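Putative secreted lipase (PDB 5H6B) probably hydrolyses the ester bonds of triacylglycerols, acting as a secreted, thermostable lipase of the alpha/beta-hydrolase superfamily. Local coordinates at residues R15-Y20 with Y58-L63; P31-H36 with P101-V106; T197-V202 with L220-C225. All coordinates share one frame; numbering follows the deposited sequence.

Interaction 1. Residues R15-Y20 with Y58-L63; sequences RGWNDY and YCVFSL
Trp17 and Asn18 both reach down to Ser62 and share its hydroxyl. The indole NE1 gives its N-H to Ser62 OG at 3.0 Å, with the oxygen lying close to the ring plane, while Asn18 ND2 comes to the same oxygen in a longer bond. The other branch of the Asn18 amide works beside it: OD1 accepts from Ser62 N at 2.9 Å, in the carbonyl plane and on a lone pair. Asn18 CG stands anti to its own carbonyl carbon (chi1 -67°), and from there the amide turns back to the strand although the CB starts out away from it.

Upstream, 16-17 pairs in parallel with 59-63. Val60 N donates to Gly16 O at 2.8 Å and Asn18 N to Val60 O at 2.9 Å; the bond from Gly16 N to Tyr58 O, at 3.4 Å, is weak. Past the strand the chain folds over, and Phe61 CE2 comes over one face of the Tyr20 ring, 3.5 Å from Tyr20 CE2, the two planes inclined at 57° in an oblique pair.

Further out, Ser42 O takes a hydrogen bond from Ser62 OG, Phe90 touches both Tyr20 and Phe61, and the Cys59-Cys22 disulfide fastens the chain just beyond Tyr20. Where the short backbone ladder stops, the Asn18 amide takes over its role on Ser62 N. The hydroxyl beside it, with two donors arriving and Ser42 O accepting, has a full set of polar partners, and this would fix the rotation of both the indole and the amide at the edge of the sheet.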
loop_
_atom_site.group_PDB
_atom_site.type_symbol
_atom_site.label_atom_id
_atom_site.label_comp_id
_atom_site.label_asym_id
_atom_site.label_seq_id
_atom_site.Cartn_x
_atom_site.Cartn_y
_atom_site.Cartn_z
ATOM N N ARG A 15 13.989 -2.116 16.103
ATOM C CA ARG A 15 13.810 -2.292 14.655
ATOM C C ARG A 15 13.656 -3.769 14.316
ATOM O O ARG A 15 14.208 -4.626 15.008
ATOM C CB ARG A 15 14.992 -1.717 13.892
ATOM C CG ARG A 15 16.334 -2.318 14.281
ATOM C CD ARG A 15 17.441 -1.775 13.406
ATOM N NE ARG A 15 17.685 -0.356 13.650
ATOM C CZ ARG A 15 18.526 0.396 12.942
ATOM N NH1 ARG A 15 19.208 -0.126 11.921
ATOM N NH2 ARG A 15 18.693 1.683 13.248
ATOM N N GLY A 16 12.906 -4.057 13.257
ATOM C CA GLY A 16 12.641 -5.437 12.861
ATOM C C GLY A 16 11.563 -5.559 11.807
ATOM O O GLY A 16 10.895 -4.573 11.470
ATOM N N TRP A 17 11.409 -6.773 11.278
ATOM C CA TRP A 17 10.376 -7.069 10.300
ATOM C C TRP A 17 9.591 -8.288 10.787
ATOM O O TRP A 17 10.112 -9.394 10.821
ATOM C CB TRP A 17 10.993 -7.269 8.898
ATOM C CG TRP A 17 9.996 -7.572 7.789
ATOM C CD1 TRP A 17 8.635 -7.412 7.828
ATOM C CD2 TRP A 17 10.298 -8.081 6.489
ATOM N NE1 TRP A 17 8.078 -7.801 6.640
ATOM C CE2 TRP A 17 9.075 -8.210 5.794
ATOM C CE3 TRP A 17 11.487 -8.443 5.838
ATOM C CZ2 TRP A 17 9.004 -8.686 4.481
ATOM C CZ3 TRP A 17 11.415 -8.915 4.519
ATOM C CH2 TRP A 17 10.178 -9.025 3.860
ATOM N N ASN A 18 8.331 -8.061 11.165
ATOM C CA ASN A 18 7.495 -9.063 11.805
ATOM C C ASN A 18 8.092 -9.646 13.096
ATOM O O ASN A 18 7.798 -10.782 13.478
ATOM C CB ASN A 18 7.097 -10.152 10.794
ATOM C CG ASN A 18 6.175 -9.621 9.725
ATOM O OD1 ASN A 18 5.521 -8.595 9.911
ATOM N ND2 ASN A 18 6.103 -10.318 8.613
ATOM N N ASP A 19 8.880 -8.825 13.780
ATOM C CA ASP A 19 9.377 -9.128 15.105
ATOM C C ASP A 19 8.405 -8.451 16.082
ATOM O O ASP A 19 8.471 -7.234 16.301
ATOM C CB ASP A 19 10.808 -8.607 15.256
ATOM C CG ASP A 19 11.380 -8.812 16.655
ATOM O OD1 ASP A 19 10.626 -9.141 17.607
ATOM O OD2 ASP A 19 12.604 -8.617 16.800
ATOM N N TYR A 20 7.523 -9.254 16.678
ATOM C CA TYR A 20 6.523 -8.769 17.645
ATOM C C TYR A 20 7.049 -8.399 19.045
ATOM O O TYR A 20 6.269 -7.990 19.891
ATOM C CB TYR A 20 5.355 -9.763 17.734
ATOM C CG TYR A 20 4.539 -9.753 16.456
ATOM C CD1 TYR A 20 4.889 -10.558 15.356
ATOM C CD2 TYR A 20 3.440 -8.898 16.325
ATOM C CE1 TYR A 20 4.149 -10.525 14.180
ATOM C CE2 TYR A 20 2.695 -8.854 15.151
ATOM C CZ TYR A 20 3.048 -9.665 14.085
ATOM O OH TYR A 20 2.301 -9.597 12.935
ATOM N N TYR A 58 12.848 1.633 11.897
ATOM C CA TYR A 58 11.424 1.366 12.112
ATOM C C TYR A 58 11.197 -0.082 12.530
ATOM O O TYR A 58 11.922 -0.988 12.085
ATOM C CB TYR A 58 10.615 1.636 10.828
ATOM C CG TYR A 58 10.572 3.093 10.392
ATOM C CD1 TYR A 58 11.588 3.635 9.600
ATOM C CD2 TYR A 58 9.511 3.923 10.758
ATOM C CE1 TYR A 58 11.554 4.957 9.193
ATOM C CE2 TYR A 58 9.477 5.257 10.363
ATOM C CZ TYR A 58 10.493 5.761 9.576
ATOM O OH TYR A 58 10.470 7.065 9.171
ATOM N N CYS A 59 10.192 -0.280 13.381
ATOM C CA CYS A 59 9.533 -1.576 13.582
ATOM C C CYS A 59 8.528 -1.772 12.443
ATOM O O CYS A 59 7.548 -1.017 12.350
ATOM C CB CYS A 59 8.782 -1.599 14.924
ATOM S SG CYS A 59 9.847 -1.451 16.384
ATOM N N VAL A 60 8.773 -2.762 11.580
ATOM C CA VAL A 60 7.986 -2.970 10.348
ATOM C C VAL A 60 7.189 -4.277 10.470
ATOM O O VAL A 60 7.661 -5.252 11.044
ATOM C CB VAL A 60 8.907 -2.991 9.103
ATOM C CG1 VAL A 60 8.105 -3.169 7.815
ATOM C CG2 VAL A 60 9.746 -1.724 9.045
ATOM N N PHE A 61 5.964 -4.269 9.970
ATOM C CA PHE A 61 5.092 -5.440 9.972
ATOM C C PHE A 61 4.415 -5.529 8.617
ATOM O O PHE A 61 4.156 -4.493 7.994
ATOM C CB PHE A 61 4.036 -5.329 11.067
ATOM C CG PHE A 61 4.609 -5.361 12.451
ATOM C CD1 PHE A 61 5.106 -4.199 13.040
ATOM C CD2 PHE A 61 4.682 -6.565 13.165
ATOM C CE1 PHE A 61 5.659 -4.233 14.307
ATOM C CE2 PHE A 61 5.234 -6.597 14.432
ATOM C CZ PHE A 61 5.719 -5.431 15.005
ATOM N N SER A 62 4.156 -6.750 8.149
ATOM C CA SER A 62 3.501 -6.959 6.852
ATOM C C SER A 62 2.527 -8.111 6.943
ATOM O O SER A 62 2.865 -9.146 7.492
ATOM C CB SER A 62 4.549 -7.250 5.790
ATOM O OG SER A 62 5.227 -8.466 6.067
ATOM N N LEU A 63 1.318 -7.926 6.424
ATOM C CA LEU A 63 0.272 -8.960 6.488
ATOM C C LEU A 63 0.003 -9.599 5.149
ATOM O O LEU A 63 0.229 -8.991 4.091
ATOM C CB LEU A 63 -1.058 -8.367 6.983
ATOM C CG LEU A 63 -2.056 -7.743 5.976
ATOM C CD1 LEU A 63 -3.418 -7.489 6.607
ATOM C CD2 LEU A 63 -1.506 -6.455 5.376
#

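Interaction 2. Residues P31-H36 with P101-V106; sequences PVVLVH and PKADLV
Val33 O is gripped twice from the neighbouring strand: Val106 N donates to it at 2.8 Å, and Leu105 CA adds a C-H contact at 3.4 Å. Asp104 O is held in the same fashion, by Val33 N at 2.8 Å along a nearly straight path (169° at the hydrogen) and by the CA-H of Val32. Bonds from Asp104 N to Pro31 O and from Val35 N to Val106 O complete the ladder of a parallel pair, whose strand segments are turned 26° against each other.

Apolar branches meet on both faces. On the face of Val32, Leu34 and Val106, Leu34 lies alongside Val106 with CD2 3.7 Å from its CB. Val106 CG2, anti to its carbonyl carbon, meets Val32 CG1 at 3.9 Å. On the other face Leu105 CD1 comes to Val33 CB at 4.0 Å. Asp104 shares the Val32 face and brings a carboxylate to a buried position, where both of its oxygens are answered: OD2 forms a salt bridge with Arg30, and OD1 accepts from Asn129.

Both strands are interior ones. Strand 59-63 flanks 32-35 on one side, strand 128-134 flanks 103-108 on the other, and helix 240-250 covers the Val32-Val106 face through Val246 and Leu250. Val35 touches the segment where strand 103-108 runs into the following helix, in which Gly107, Ser109 and Gly111 are consistent with the nucleophile elbow of alpha/beta hydrolases.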
loop_
_atom_site.group_PDB
_atom_site.type_symbol
_atom_site.label_atom_id
_atom_site.label_comp_id
_atom_site.label_asym_id
_atom_site.label_seq_id
_atom_site.Cartn_x
_atom_site.Cartn_y
_atom_site.Cartn_z
ATOM N N PRO A 31 4.933 2.038 14.555
ATOM C CA PRO A 31 5.305 0.916 13.715
ATOM C C PRO A 31 4.664 1.055 12.324
ATOM O O PRO A 31 3.593 1.673 12.182
ATOM C CB PRO A 31 4.703 -0.267 14.456
ATOM C CG PRO A 31 3.438 0.288 15.027
ATOM C CD PRO A 31 3.742 1.725 15.372
ATOM N N VAL A 32 5.321 0.478 11.324
ATOM C CA VAL A 32 4.869 0.542 9.944
ATOM C C VAL A 32 4.224 -0.784 9.571
ATOM O O VAL A 32 4.803 -1.843 9.829
ATOM C CB VAL A 32 6.038 0.849 8.990
ATOM C CG1 VAL A 32 5.543 0.929 7.546
ATOM C CG2 VAL A 32 6.710 2.156 9.398
ATOM N N VAL A 33 3.020 -0.712 8.998
ATOM C CA VAL A 33 2.336 -1.859 8.408
ATOM C C VAL A 33 2.363 -1.754 6.868
ATOM O O VAL A 33 1.894 -0.765 6.297
ATOM C CB VAL A 33 0.896 -2.010 8.947
ATOM C CG1 VAL A 33 0.143 -3.127 8.230
ATOM C CG2 VAL A 33 0.914 -2.290 10.449
ATOM N N LEU A 34 2.912 -2.788 6.226
ATOM C CA LEU A 34 3.015 -2.893 4.788
ATOM C C LEU A 34 1.886 -3.771 4.237
ATOM O O LEU A 34 1.608 -4.841 4.782
ATOM C CB LEU A 34 4.360 -3.488 4.408
ATOM C CG LEU A 34 5.621 -2.782 4.918
ATOM C CD1 LEU A 34 6.856 -3.458 4.335
ATOM C CD2 LEU A 34 5.627 -1.300 4.591
ATOM N N VAL A 35 1.234 -3.297 3.168
ATOM C CA VAL A 35 0.017 -3.907 2.628
ATOM C C VAL A 35 0.232 -4.154 1.140
ATOM O O VAL A 35 0.221 -3.207 0.329
ATOM C CB VAL A 35 -1.220 -3.006 2.843
ATOM C CG1 VAL A 35 -2.506 -3.730 2.439
ATOM C CG2 VAL A 35 -1.328 -2.590 4.295
ATOM N N HIS A 36 0.447 -5.426 0.787
ATOM C CA HIS A 36 0.793 -5.808 -0.597
ATOM C C HIS A 36 -0.316 -5.560 -1.609
ATOM O O HIS A 36 -1.426 -5.262 -1.249
ATOM C CB HIS A 36 1.197 -7.292 -0.655
ATOM C CG HIS A 36 0.103 -8.217 -0.272
ATOM N ND1 HIS A 36 -0.978 -8.473 -1.086
ATOM C CD2 HIS A 36 -0.091 -8.931 0.858
ATOM C CE1 HIS A 36 -1.795 -9.307 -0.466
ATOM N NE2 HIS A 36 -1.272 -9.606 0.709
ATOM N N PRO A 101 0.083 4.019 20.067
ATOM C CA PRO A 101 -1.310 4.437 19.868
ATOM C C PRO A 101 -1.788 4.334 18.408
ATOM O O PRO A 101 -2.981 4.157 18.156
ATOM C CB PRO A 101 -1.305 5.905 20.336
ATOM C CG PRO A 101 0.092 6.371 20.149
ATOM C CD PRO A 101 0.979 5.169 20.325
ATOM N N LYS A 102 -0.870 4.500 17.460
ATOM C CA LYS A 102 -1.205 4.480 16.043
ATOM C C LYS A 102 -0.098 3.832 15.212
ATOM O O LYS A 102 1.083 3.852 15.579
ATOM C CB LYS A 102 -1.467 5.906 15.539
ATOM C CG LYS A 102 -2.701 6.577 16.130
ATOM C CD LYS A 102 -2.819 8.018 15.668
ATOM C CE LYS A 102 -4.239 8.536 15.801
ATOM N NZ LYS A 102 -4.276 9.997 15.574
ATOM N N ALA A 103 -0.509 3.267 14.087
ATOM C CA ALA A 103 0.401 2.721 13.092
ATOM C C ALA A 103 0.443 3.639 11.874
ATOM O O ALA A 103 -0.514 4.373 11.617
ATOM C CB ALA A 103 -0.082 1.343 12.685
ATOM N N ASP A 104 1.560 3.621 11.145
ATOM C CA ASP A 104 1.604 4.175 9.785
ATOM C C ASP A 104 1.465 3.022 8.777
ATOM O O ASP A 104 2.019 1.948 8.992
ATOM C CB ASP A 104 2.885 4.974 9.558
ATOM C CG ASP A 104 2.883 6.314 10.306
ATOM O OD1 ASP A 104 1.818 6.960 10.415
ATOM O OD2 ASP A 104 3.948 6.738 10.792
ATOM N N LEU A 105 0.701 3.246 7.706
ATOM C CA LEU A 105 0.419 2.231 6.687
ATOM C C LEU A 105 1.086 2.592 5.371
ATOM O O LEU A 105 0.982 3.732 4.924
ATOM C CB LEU A 105 -1.094 2.081 6.477
ATOM C CG LEU A 105 -1.779 1.030 7.350
ATOM C CD1 LEU A 105 -1.472 1.238 8.817
ATOM C CD2 LEU A 105 -3.279 1.039 7.120
ATOM N N VAL A 106 1.787 1.623 4.775
ATOM C CA VAL A 106 2.308 1.753 3.423
ATOM C C VAL A 106 1.751 0.606 2.589
ATOM O O VAL A 106 1.881 -0.554 2.965
ATOM C CB VAL A 106 3.846 1.731 3.358
ATOM C CG1 VAL A 106 4.301 1.951 1.915
ATOM C CG2 VAL A 106 4.448 2.799 4.269
#

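Interaction 3. Residues T197-V202 with L220-C225; sequences TKYDQV and LLQDLC
Gln222 CG stands anti to its carbonyl carbon (chi1 -70°), and the bend of the chain at chi2 then puts CD, and so the root of the terminal amide, between Thr197, Lys198 and Tyr199. Thr197 meets it with OG1 anti to the backbone N (chi1 171°). The O and N of the amide are probably exchanged in the model, but the aliphatic part of the side chain is clear. Gln222 CG lies 3.7 Å from Tyr199 CE2 and 3.8 Å from Lys198 CD, and the amide plane is inclined at 82° to the tyrosine ring.

The aliphatic part of Lys198 packs here: its CG sits over the centre of the Tyr199 ring, and its CB comes to Leu220 CD1 at 4.2 Å. On the inner side, Leu221 CD2 approaches Thr197 CB at 4.1 Å, with Ile235 touching both residues.

Within 197-202 the chain is shaped by a type I beta turn from Thr197 to Asp200, closed by Asp200 N on Thr197 O at 3.1 Å. Thr197 OG1 also accepts from Tyr199 N at 3.3 Å, an ST turn, and donates to Ser230 O. The helical turn 221-224 is weakly bonded, and Cys225 at its end is tied to Cys260 by a disulfide.

Asp200, which ends the beta turn, uses both carboxylate oxygens: OD1 accepts from Val202 N at 2.9 Å in an Asx turn, while OD2 bonds His232 ND1. With Ser109 and His232 this geometry is consistent with a Ser-His-Asp catalytic triad, and the loop after strand 191-196 with the acid-bearing loop of an alpha/beta hydrolase.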
loop_
_atom_site.group_PDB
_atom_site.type_symbol
_atom_site.label_atom_id
_atom_site.label_comp_id
_atom_site.label_asym_id
_atom_site.label_seq_id
_atom_site.Cartn_x
_atom_site.Cartn_y
_atom_site.Cartn_z
ATOM N N THR A 197 3.358 6.714 -10.924
ATOM C CA THR A 197 4.251 6.779 -12.087
ATOM C C THR A 197 3.403 6.958 -13.357
ATOM O O THR A 197 2.358 6.304 -13.547
ATOM C CB THR A 197 5.160 5.537 -12.225
ATOM O OG1 THR A 197 5.841 5.575 -13.478
ATOM C CG2 THR A 197 4.374 4.218 -12.135
ATOM N N LYS A 198 3.888 7.813 -14.243
ATOM C CA LYS A 198 3.173 8.157 -15.456
ATOM C C LYS A 198 3.254 7.005 -16.442
ATOM O O LYS A 198 2.505 6.980 -17.384
ATOM C CB LYS A 198 3.752 9.427 -16.083
ATOM C CG LYS A 198 4.976 9.185 -16.952
ATOM C CD LYS A 198 5.796 10.437 -17.165
ATOM C CE LYS A 198 5.054 11.476 -17.967
ATOM N NZ LYS A 198 5.897 12.700 -18.025
ATOM N N TYR A 199 4.178 6.061 -16.231
ATOM C CA TYR A 199 4.258 4.859 -17.066
ATOM C C TYR A 199 3.428 3.692 -16.502
ATOM O O TYR A 199 3.616 2.548 -16.923
ATOM C CB TYR A 199 5.721 4.461 -17.249
ATOM C CG TYR A 199 6.543 5.603 -17.768
ATOM C CD1 TYR A 199 6.437 6.021 -19.103
ATOM C CD2 TYR A 199 7.399 6.303 -16.919
ATOM C CE1 TYR A 199 7.186 7.086 -19.584
ATOM C CE2 TYR A 199 8.155 7.365 -17.388
ATOM C CZ TYR A 199 8.040 7.761 -18.712
ATOM O OH TYR A 199 8.803 8.832 -19.137
ATOM N N ASP A 200 2.497 3.977 -15.582
ATOM C CA ASP A 200 1.609 2.949 -15.058
ATOM C C ASP A 200 0.741 2.371 -16.179
ATOM O O ASP A 200 -0.017 3.085 -16.806
ATOM C CB ASP A 200 0.745 3.488 -13.928
ATOM C CG ASP A 200 0.233 2.388 -12.999
ATOM O OD1 ASP A 200 -0.377 1.421 -13.517
ATOM O OD2 ASP A 200 0.411 2.507 -11.749
ATOM N N GLN A 201 0.865 1.063 -16.400
ATOM C CA GLN A 201 0.097 0.336 -17.423
ATOM C C GLN A 201 -1.153 -0.388 -16.893
ATOM O O GLN A 201 -1.963 -0.874 -17.682
ATOM C CB GLN A 201 1.031 -0.651 -18.150
ATOM C CG GLN A 201 1.345 -1.987 -17.439
ATOM C CD GLN A 201 2.368 -1.903 -16.306
ATOM O OE1 GLN A 201 2.446 -0.898 -15.581
ATOM N NE2 GLN A 201 3.143 -2.984 -16.126
ATOM N N VAL A 202 -1.278 -0.487 -15.568
ATOM C CA VAL A 202 -2.322 -1.279 -14.884
ATOM C C VAL A 202 -3.502 -0.430 -14.428
ATOM O O VAL A 202 -4.633 -0.905 -14.419
ATOM C CB VAL A 202 -1.741 -1.969 -13.609
ATOM C CG1 VAL A 202 -2.831 -2.640 -12.754
ATOM C CG2 VAL A 202 -0.654 -2.965 -13.987
ATOM N N LEU A 220 4.344 12.716 -8.288
ATOM C CA LEU A 220 4.645 12.067 -9.538
ATOM C C LEU A 220 6.111 11.663 -9.486
ATOM O O LEU A 220 6.995 12.523 -9.340
ATOM C CB LEU A 220 4.396 13.010 -10.710
ATOM C CG LEU A 220 4.614 12.407 -12.103
ATOM C CD1 LEU A 220 3.676 11.230 -12.333
ATOM C CD2 LEU A 220 4.431 13.465 -13.192
ATOM N N LEU A 221 6.359 10.358 -9.612
ATOM C CA LEU A 221 7.711 9.795 -9.544
ATOM C C LEU A 221 8.709 10.469 -10.493
ATOM O O LEU A 221 9.885 10.650 -10.154
ATOM C CB LEU A 221 7.669 8.285 -9.864
ATOM C CG LEU A 221 8.982 7.499 -9.824
ATOM C CD1 LEU A 221 9.488 7.471 -8.388
ATOM C CD2 LEU A 221 8.791 6.095 -10.410
ATOM N N GLN A 222 8.240 10.825 -11.680
ATOM C CA GLN A 222 9.098 11.434 -12.672
ATOM C C GLN A 222 9.454 12.902 -12.309
ATOM O O GLN A 222 10.458 13.399 -12.800
ATOM C CB GLN A 222 8.528 11.304 -14.076
ATOM C CG GLN A 222 8.541 9.865 -14.629
ATOM C CD GLN A 222 7.603 8.907 -13.895
ATOM O OE1 GLN A 222 7.948 7.763 -13.612
ATOM N NE2 GLN A 222 6.425 9.381 -13.573
ATOM N N ASP A 223 8.673 13.565 -11.441
ATOM C CA ASP A 223 9.081 14.872 -10.869
ATOM C C ASP A 223 10.304 14.732 -9.981
ATOM O O ASP A 223 11.112 15.650 -9.904
ATOM C CB ASP A 223 7.955 15.545 -10.046
ATOM C CG ASP A 223 6.844 16.115 -10.913
ATOM O OD1 ASP A 223 7.067 16.326 -12.109
ATOM O OD2 ASP A 223 5.729 16.342 -10.401
ATOM N N LEU A 224 10.419 13.584 -9.315
ATOM C CA LEU A 224 11.553 13.272 -8.447
ATOM C C LEU A 224 12.772 12.838 -9.270
ATOM O O LEU A 224 13.888 13.259 -8.995
ATOM C CB LEU A 224 11.169 12.162 -7.462
ATOM C CG LEU A 224 9.900 12.370 -6.639
ATOM C CD1 LEU A 224 9.632 11.140 -5.800
ATOM C CD2 LEU A 224 10.051 13.625 -5.780
ATOM N N CYS A 225 12.552 11.965 -10.248
ATOM C CA CYS A 225 13.589 11.560 -11.168
ATOM C C CYS A 225 12.979 11.388 -12.563
ATOM O O CYS A 225 12.290 10.402 -12.812
ATOM C CB CYS A 225 14.272 10.273 -10.705
ATOM S SG CYS A 225 15.636 9.731 -11.769
#

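Overall arrangement
Interactions 1 and 2 are neighbours in one parallel sheet, their centres 9 Å apart. Strands 59-63 and 32-35 are joined by probable hydrogen bonds from Phe61 N to Val32 O (2.7 Å) and from Leu34 N to Phe61 O (2.8 Å). Their segments alternate along the chain; across the sheet, from its edge inward, the order is 16-17, 59-63, 32-35, 103-108. Interaction 3 comes later, on the far side of the chain's centre, about 23 Å from interaction 2 and 28 Å from interaction 1 between centres. It joins the ends of the last two strands: the loop with the probable acid follows strand 191-196, and the probable nucleophile follows strand 103-108 of the same sheet.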